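Local coordinates for protein glycerophosphodiester phosphodiesterase (Cytophaga hutchinsonii ATCC 33406, PDB 3CH0) that belongs to the glycerophosphodiester phosphodiesterase family and is built on a TIM-barrel fold, at residues Asp10-Arg15 with Arg238-Thr243; Ile261-Asp264 with Leu268-Glu271. All coordinates share one frame; numbering follows the deposited sequence.

Interaction 1: Asp10-Arg15 with Arg238-Thr243. With EDO (1,2-ethanediol), chain E.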
ATOM      1  N   ASP A  10      -5.524  -0.201 -14.097  1.00 13.78           N
ATOM      2  CA  ASP A  10      -5.223  -0.846 -12.809  1.00 11.41           C
ATOM      3  C   ASP A  10      -6.061  -0.228 -11.685  1.00 12.64           C
ATOM      4  O   ASP A  10      -5.754   0.859 -11.215  1.00 11.40           O
ATOM      5  CB  ASP A  10      -3.732  -0.711 -12.523  1.00 11.89           C
ATOM      6  CG  ASP A  10      -3.293  -1.518 -11.349  1.00 14.71           C
ATOM      7  OD1 ASP A  10      -4.133  -2.190 -10.719  1.00 12.28           O
ATOM      8  OD2 ASP A  10      -2.073  -1.489 -11.075  1.00 14.51           O
ATOM      9  N   ILE A  11      -7.134  -0.918 -11.296  1.00 11.83           N
ATOM     10  CA  ILE A  11      -7.972  -0.544 -10.157  1.00 11.45           C
ATOM     11  C   ILE A  11      -7.332  -1.152  -8.902  1.00 12.54           C
ATOM     12  O   ILE A  11      -7.340  -2.356  -8.748  1.00 11.03           O
ATOM     13  CB  ILE A  11      -9.419  -1.085 -10.292  1.00 12.61           C
ATOM     14  CG1 ILE A  11     -10.098  -0.473 -11.512  1.00 12.22           C
ATOM     15  CG2 ILE A  11     -10.232  -0.800  -9.044  1.00 13.94           C
ATOM     16  CD1 ILE A  11     -11.358  -1.197 -11.931  1.00 14.86           C
ATOM     17  N   GLN A  12      -6.795  -0.287  -8.030  1.00 10.28           N
ATOM     18  CA  GLN A  12      -6.097  -0.695  -6.817  1.00  8.76           C
ATOM     19  C   GLN A  12      -6.955  -0.382  -5.591  1.00  8.70           C
ATOM     20  O   GLN A  12      -7.333   0.770  -5.364  1.00 10.46           O
ATOM     21  CB  GLN A  12      -4.723  -0.048  -6.618  1.00  9.33           C
ATOM     22  CG  GLN A  12      -3.820  -0.203  -7.813  1.00  8.69           C
ATOM     23  CD  GLN A  12      -2.339  -0.188  -7.443  1.00 10.68           C
ATOM     24  OE1 GLN A  12      -1.988  -0.028  -6.264  1.00 12.31           O
ATOM     25  NE2 GLN A  12      -1.483  -0.370  -8.427  1.00 12.24           N
ATOM     26  N   GLY A  13      -7.218  -1.389  -4.775  1.00  8.95           N
ATOM     27  CA  GLY A  13      -7.892  -1.188  -3.497  1.00  9.53           C
ATOM     28  C   GLY A  13      -6.903  -0.759  -2.439  1.00 10.42           C
ATOM     29  O   GLY A  13      -6.023  -1.526  -2.068  1.00  9.64           O
ATOM     30  N   HIS A  14      -6.991   0.518  -1.994  1.00  9.61           N
ATOM     31  CA  HIS A  14      -6.036   1.109  -1.056  1.00  8.90           C
ATOM     32  C   HIS A  14      -6.188   0.425   0.311  1.00  9.05           C
ATOM     33  O   HIS A  14      -7.289   0.480   0.901  1.00  9.34           O
ATOM     34  CB  HIS A  14      -6.290   2.629  -0.923  1.00  9.14           C
ATOM     35  CG  HIS A  14      -5.282   3.390  -0.125  1.00  9.08           C
ATOM     36  ND1 HIS A  14      -5.634   4.235   0.913  1.00 10.65           N
ATOM     37  CD2 HIS A  14      -3.929   3.462  -0.233  1.00 10.24           C
ATOM     38  CE1 HIS A  14      -4.532   4.813   1.386  1.00  9.23           C
ATOM     39  NE2 HIS A  14      -3.493   4.376   0.690  1.00 10.83           N
ATOM     40  N   ARG A  15      -5.149  -0.227   0.801  1.00  7.43           N
ATOM     41  CA  ARG A  15      -5.239  -0.999   2.037  1.00  9.83           C
ATOM     42  C   ARG A  15      -6.366  -1.990   1.984  1.00 10.58           C
ATOM     43  O   ARG A  15      -7.072  -2.244   2.946  1.00 10.13           O
ATOM     44  CB  ARG A  15      -5.325  -0.091   3.275  1.00 10.23           C
ATOM     45  CG  ARG A  15      -4.275   1.073   3.260  1.00  9.14           C
ATOM     46  CD  ARG A  15      -4.221   1.934   4.501  1.00  6.54           C
ATOM     47  NE  ARG A  15      -3.442   3.125   4.180  1.00  9.35           N
ATOM     48  CZ  ARG A  15      -3.430   4.212   4.902  1.00 10.27           C
ATOM     49  NH1 ARG A  15      -3.938   4.232   6.139  1.00 11.47           N
ATOM     50  NH2 ARG A  15      -2.822   5.267   4.423  1.00 12.48           N
ATOM     51  N   ARG A 238       4.155   3.858 -16.174  1.00 13.66           N
ATOM     52  CA  ARG A 238       2.737   3.999 -15.949  1.00 14.20           C
ATOM     53  C   ARG A 238       2.545   4.947 -14.777  1.00 13.82           C
ATOM     54  O   ARG A 238       3.434   5.090 -13.939  1.00 14.27           O
ATOM     55  CB  ARG A 238       2.096   2.679 -15.634  1.00 14.52           C
ATOM     56  CG  ARG A 238       2.078   1.830 -16.950  1.00 19.00           C
ATOM     57  CD  ARG A 238       1.578   0.458 -16.780  1.00 25.87           C
ATOM     58  NE  ARG A 238       2.550  -0.331 -16.054  1.00 27.34           N
ATOM     59  CZ  ARG A 238       2.403  -0.778 -14.802  1.00 35.07           C
ATOM     60  NH1 ARG A 238       1.275  -0.521 -14.127  1.00 28.67           N
ATOM     61  NH2 ARG A 238       3.383  -1.511 -14.244  1.00 25.99           N
ATOM     62  N   VAL A 239       1.440   5.659 -14.815  1.00 11.88           N
ATOM     63  CA  VAL A 239       1.118   6.677 -13.811  1.00 10.29           C
ATOM     64  C   VAL A 239      -0.139   6.270 -13.036  1.00 10.65           C
ATOM     65  O   VAL A 239      -1.215   6.120 -13.602  1.00 11.41           O
ATOM     66  CB  VAL A 239       0.931   8.087 -14.421  1.00 11.41           C
ATOM     67  CG1 VAL A 239       0.623   9.115 -13.283  1.00 11.66           C
ATOM     68  CG2 VAL A 239       2.207   8.472 -15.214  1.00 12.50           C
ATOM     69  N   ILE A 240       0.015   6.071 -11.721  1.00 11.64           N
ATOM     70  CA  ILE A 240      -1.033   5.560 -10.844  1.00 10.01           C
ATOM     71  C   ILE A 240      -1.102   6.407  -9.572  1.00  9.01           C
ATOM     72  O   ILE A 240      -0.364   6.161  -8.622  1.00 10.46           O
ATOM     73  CB  ILE A 240      -0.821   4.072 -10.473  1.00 11.62           C
ATOM     74  CG1 ILE A 240      -0.672   3.246 -11.764  1.00 15.04           C
ATOM     75  CG2 ILE A 240      -1.977   3.541  -9.663  1.00  9.46           C
ATOM     76  CD1 ILE A 240      -0.483   1.762 -11.523  1.00 12.99           C
ATOM     77  N   PRO A 241      -1.954   7.442  -9.584  1.00  9.82           N
ATOM     78  CA  PRO A 241      -2.027   8.331  -8.430  1.00  9.91           C
ATOM     79  C   PRO A 241      -2.867   7.800  -7.276  1.00  9.53           C
ATOM     80  O   PRO A 241      -3.655   6.866  -7.435  1.00 10.54           O
ATOM     81  CB  PRO A 241      -2.680   9.587  -8.974  1.00  9.74           C
ATOM     82  CG  PRO A 241      -3.219   9.275 -10.270  1.00 17.24           C
ATOM     83  CD  PRO A 241      -2.801   7.901 -10.698  1.00 10.14           C
ATOM     84  N   TRP A 242      -2.692   8.476  -6.144  1.00  9.99           N
ATOM     85  CA  TRP A 242      -3.357   8.111  -4.891  1.00  9.56           C
ATOM     86  C   TRP A 242      -3.721   9.362  -4.111  1.00  9.21           C
ATOM     87  O   TRP A 242      -3.152  10.395  -4.399  1.00  9.72           O
ATOM     88  CB  TRP A 242      -2.395   7.265  -4.021  1.00 11.46           C
ATOM     89  CG  TRP A 242      -1.030   7.910  -3.828  1.00 11.23           C
ATOM     90  CD1 TRP A 242       0.085   7.722  -4.611  1.00  9.71           C
ATOM     91  CD2 TRP A 242      -0.641   8.867  -2.833  1.00  8.20           C
ATOM     92  NE1 TRP A 242       1.123   8.454  -4.142  1.00  9.92           N
ATOM     93  CE2 TRP A 242       0.707   9.185  -3.058  1.00  9.25           C
ATOM     94  CE3 TRP A 242      -1.298   9.489  -1.752  1.00  9.41           C
ATOM     95  CZ2 TRP A 242       1.388  10.109  -2.248  1.00 10.65           C
ATOM     96  CZ3 TRP A 242      -0.605  10.397  -0.957  1.00 12.64           C
ATOM     97  CH2 TRP A 242       0.734  10.677  -1.192  1.00 12.29           C
ATOM     98  N   THR A 243      -4.617   9.277  -3.124  1.00  9.72           N
ATOM     99  CA  THR A 243      -5.608   8.260  -2.931  1.00  9.65           C
ATOM    100  C   THR A 243      -6.899   8.954  -3.336  1.00 10.32           C
ATOM    101  O   THR A 243      -7.296   9.964  -2.736  1.00 11.10           O
ATOM    102  CB  THR A 243      -5.629   7.787  -1.470  1.00 10.60           C
ATOM    103  OG1 THR A 243      -4.373   7.138  -1.179  1.00 10.96           O
ATOM    104  CG2 THR A 243      -6.746   6.785  -1.208  1.00 10.91           C
TER
HETATM  105  C1  EDO E 275      -4.441  12.541  -2.078  1.00 30.99           C
HETATM  106  O1  EDO E 275      -4.507  11.559  -1.063  1.00 23.64           O
HETATM  107  C2  EDO E 275      -4.713  13.938  -1.514  1.00 24.91           C
HETATM  108  O2  EDO E 275      -3.517  14.535  -1.016  1.00 28.94           O
HETATM  109  O   HOH W   1       0.127  -1.950 -12.229  1.00 36.36           O

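Interaction 2: Ile261-Asp264 with Leu268-Glu271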
ATOM      1  N   ILE A 261      -5.642   3.715 -10.639  1.00 10.24           N
ATOM      2  CA  ILE A 261      -6.095   4.520  -9.491  1.00  8.64           C
ATOM      3  C   ILE A 261      -5.954   3.709  -8.237  1.00 10.96           C
ATOM      4  O   ILE A 261      -6.325   2.548  -8.208  1.00 11.85           O
ATOM      5  CB  ILE A 261      -7.574   4.927  -9.621  1.00 12.15           C
ATOM      6  CG1 ILE A 261      -7.705   5.952 -10.752  1.00 13.45           C
ATOM      7  CG2 ILE A 261      -8.206   5.471  -8.274  1.00 12.88           C
ATOM      8  CD1 ILE A 261      -7.295   7.375 -10.415  1.00 12.18           C
ATOM      9  N   ILE A 262      -5.399   4.360  -7.209  1.00  8.71           N
ATOM     10  CA  ILE A 262      -5.392   3.848  -5.853  1.00  7.25           C
ATOM     11  C   ILE A 262      -6.533   4.572  -5.113  1.00  8.08           C
ATOM     12  O   ILE A 262      -6.480   5.774  -4.955  1.00 10.66           O
ATOM     13  CB  ILE A 262      -3.989   4.007  -5.208  1.00  8.78           C
ATOM     14  CG1 ILE A 262      -2.927   3.204  -5.964  1.00 10.67           C
ATOM     15  CG2 ILE A 262      -4.057   3.746  -3.632  1.00  8.87           C
ATOM     16  CD1 ILE A 262      -1.549   3.768  -5.774  1.00  9.95           C
ATOM     17  N   THR A 263      -7.452   3.778  -4.572  1.00  9.27           N
ATOM     18  CA  THR A 263      -8.622   4.326  -3.910  1.00  7.83           C
ATOM     19  C   THR A 263      -9.078   3.569  -2.676  1.00  8.51           C
ATOM     20  O   THR A 263      -9.024   2.345  -2.641  1.00  8.96           O
ATOM     21  CB  THR A 263      -9.828   4.356  -4.908  1.00 11.18           C
ATOM     22  OG1 THR A 263     -11.000   4.920  -4.272  1.00 10.08           O
ATOM     23  CG2 THR A 263     -10.221   2.972  -5.468  1.00  9.98           C
ATOM     24  N   ASP A 264      -9.548   4.324  -1.682  1.00  9.49           N
ATOM     25  CA  ASP A 264     -10.156   3.719  -0.488  1.00  7.72           C
ATOM     26  C   ASP A 264     -11.519   3.085  -0.780  1.00  7.69           C
ATOM     27  O   ASP A 264     -12.019   2.345   0.052  1.00  9.62           O
ATOM     28  CB  ASP A 264     -10.322   4.775   0.613  1.00  9.94           C
ATOM     29  CG  ASP A 264      -9.008   5.165   1.207  1.00 11.11           C
ATOM     30  OD1 ASP A 264      -8.200   4.245   1.519  1.00 11.50           O
ATOM     31  OD2 ASP A 264      -8.771   6.382   1.371  1.00 11.94           O
ATOM     32  N   LEU A 268     -16.437   2.150  -6.158  1.00 12.56           N
ATOM     33  CA  LEU A 268     -16.783   3.181  -7.149  1.00 14.80           C
ATOM     34  C   LEU A 268     -16.738   2.643  -8.577  1.00 16.22           C
ATOM     35  O   LEU A 268     -17.512   3.055  -9.428  1.00 16.93           O
ATOM     36  CB  LEU A 268     -15.867   4.415  -7.011  1.00 14.56           C
ATOM     37  CG  LEU A 268     -16.124   5.278  -5.754  1.00 15.82           C
ATOM     38  CD1 LEU A 268     -15.037   6.270  -5.476  1.00 14.34           C
ATOM     39  CD2 LEU A 268     -17.472   6.007  -5.825  1.00 17.86           C
ATOM     40  N   PHE A 269     -15.834   1.712  -8.836  1.00 13.24           N
ATOM     41  CA  PHE A 269     -15.628   1.210 -10.171  1.00 14.88           C
ATOM     42  C   PHE A 269     -16.668   0.184 -10.573  1.00 18.25           C
ATOM     43  O   PHE A 269     -16.726  -0.139 -11.742  1.00 19.37           O
ATOM     44  CB  PHE A 269     -14.233   0.592 -10.301  1.00 15.86           C
ATOM     45  CG  PHE A 269     -13.139   1.620 -10.379  1.00 12.80           C
ATOM     46  CD1 PHE A 269     -12.809   2.217 -11.571  1.00 11.01           C
ATOM     47  CD2 PHE A 269     -12.458   2.028  -9.260  1.00 12.43           C
ATOM     48  CE1 PHE A 269     -11.796   3.135 -11.658  1.00 14.26           C
ATOM     49  CE2 PHE A 269     -11.454   2.944  -9.341  1.00 12.75           C
ATOM     50  CZ  PHE A 269     -11.120   3.507 -10.505  1.00 11.93           C
ATOM     51  N   PHE A 270     -17.407  -0.370  -9.619  1.00 20.04           N
ATOM     52  CA  PHE A 270     -18.344  -1.469  -9.870  1.00 21.07           C
ATOM     53  C   PHE A 270     -19.806  -1.040  -9.614  1.00 23.31           C
ATOM     54  O   PHE A 270     -20.722  -1.794  -9.899  1.00 31.10           O
ATOM     55  CB  PHE A 270     -17.938  -2.681  -9.035  1.00 18.58           C
ATOM     56  CG  PHE A 270     -16.517  -3.070  -9.265  1.00 18.02           C
ATOM     57  CD1 PHE A 270     -16.144  -3.740 -10.422  1.00 21.67           C
ATOM     58  CD2 PHE A 270     -15.517  -2.632  -8.413  1.00 16.53           C
ATOM     59  CE1 PHE A 270     -14.806  -4.050 -10.672  1.00 24.04           C
ATOM     60  CE2 PHE A 270     -14.185  -2.962  -8.660  1.00 15.65           C
ATOM     61  CZ  PHE A 270     -13.823  -3.646  -9.797  1.00 24.01           C
ATOM     62  N   GLU A 271     -19.997   0.198  -9.164  1.00 31.72           N
ATOM     63  CA  GLU A 271     -21.302   0.890  -9.139  1.00 37.76           C
ATOM     64  C   GLU A 271     -21.830   1.244 -10.543  1.00 44.04           C
ATOM     65  O   GLU A 271     -21.252   2.068 -11.262  1.00 45.35           O
ATOM     66  CB  GLU A 271     -21.219   2.159  -8.272  1.00 38.82           C
ATOM     67  CG  GLU A 271     -21.195   1.846  -6.779  1.00 46.51           C
ATOM     68  CD  GLU A 271     -20.694   3.010  -5.907  1.00 44.67           C
ATOM     69  OE1 GLU A 271     -20.714   4.164  -6.388  1.00 55.13           O
ATOM     70  OE2 GLU A 271     -20.280   2.755  -4.742  1.00 50.99           O
TER

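Interaction 1: Asp10-Arg15 with Arg238-Thr243
Asp-10 faces Ile-240 and His-14 faces Thr-243 across backbones whose directions differ by 26°, with CA of Asp-10 7.9 Å from CA of Ile-240. The spacing fits a TIM barrel in which strand 10-13 and the chain running on from strand 238-239 are not direct neighbours; strand 260-263 lies between them, so side chains make the contact. The Ile-240 side chain crosses those of Asp-10 and Gln-12 at about a right angle, and its CD1 packs 3.6 Å from OD2 of Asp-10 and 3.9 Å from NE2 of Gln-12. That methyl meets polar groups that have partners: NE2 of Gln-12 donates to OD2 of Asp-10 at 2.9 Å, from above the carboxylate plane, while Thr-39 takes OD1 of Asp-10 and Asn-134 takes OE1 of Gln-12. A water joins OD2 of Asp-10 to NH1 of Arg-238.

With CG anti to the backbone N (chi1 -173°), the His-14 ring turns one face to Thr-243, whose CG2 makes a CH-pi contact 3.9 Å from the ring centroid. CG of Arg-15 covers the opposite face. ND1 is hydrogen-bonded to OD1 of Asp-264 and NE2 to citric acid. Thr-243 follows a cis peptide, and its N donates almost straight (178°) to O1 of 1,2-ethanediol at 3.1 Å.

Interaction 2: Ile261-Asp264 with Leu268-Glu271
Phe-269 points its ring edge at strand 260-263, and two of its rim carbons account for the close packing. CZ comes 3.9 Å from CB of Ile-261 and 4.2 Å from CG2 of the same residue; CE2 lies 4.1 Å from CG2 of Thr-263. Both partners sit near the plane of the ring, so this is an edge-on approach, in which neither aliphatic group lies over a face. Ile-261 meets the ring with its branch point: its outer arm turns off, leaving CD1 5.4 Å from CZ of Phe-269. Thr-263 supplies its methyl because OG1 stands anti to the backbone N (chi1 -179°), which sets CG2 between the backbone N and the carbonyl carbon. The same rotation serves the hydroxyl, which is hydrogen-bonded to O of Val-244 and to N of Tyr-265, so Thr-263 divides its two branches between an apolar and a polar neighbourhood.

Away from this buried edge the fit slackens. No hydrogen bond joins the segments, and only 137 Å² of surface is buried, both sides summed. The partly exposed Leu-268 reaches the strand through CD1 alone, 4.4 Å from OG1 of Thr-263. Beyond it the chain heads for solvent: Phe-270 does not meet the strand but offers a ring face to CB of Phe-269, 3.9 Å above its plane and toward the rim, and Glu-271 is exposed.

The contact lays the end of the 3-10 segment that runs through 268-269, near the C-terminus, against the outer side of the last barrel strand. Ile-250 of helix 247-256 touches Ile-261, Leu-268 and Phe-269 alike, Leu-253 of that helix adds to the cover of Ile-261, and Ile-11 of strand 10-13 packs on both phenylalanines.

Overall arrangement
Interactions 1 and 2 have centres 9 Å apart and share the barrel sheet, in which strands 10-13 and 260-263 are parallel neighbours. Along the chain they come in series: 10-15 meets 238-243 before 261-264 meets 268-271. The join is direct, since N of His-14 lies 2.8 Å from O of Thr-263 in a probable hydrogen bond, and OE1 of Gln-12 packs 3.4 Å from CG1 of Ile-262. Ile-262 points into the barrel toward interaction 1, whereas Ile-261 and Thr-263 point to the other side of the strand, where interaction 2 lies near helix 247-256. The parallel pairing of strands 10-13 and 260-263 closes the barrel; interaction 1 lies inside this seam and interaction 2 outside it.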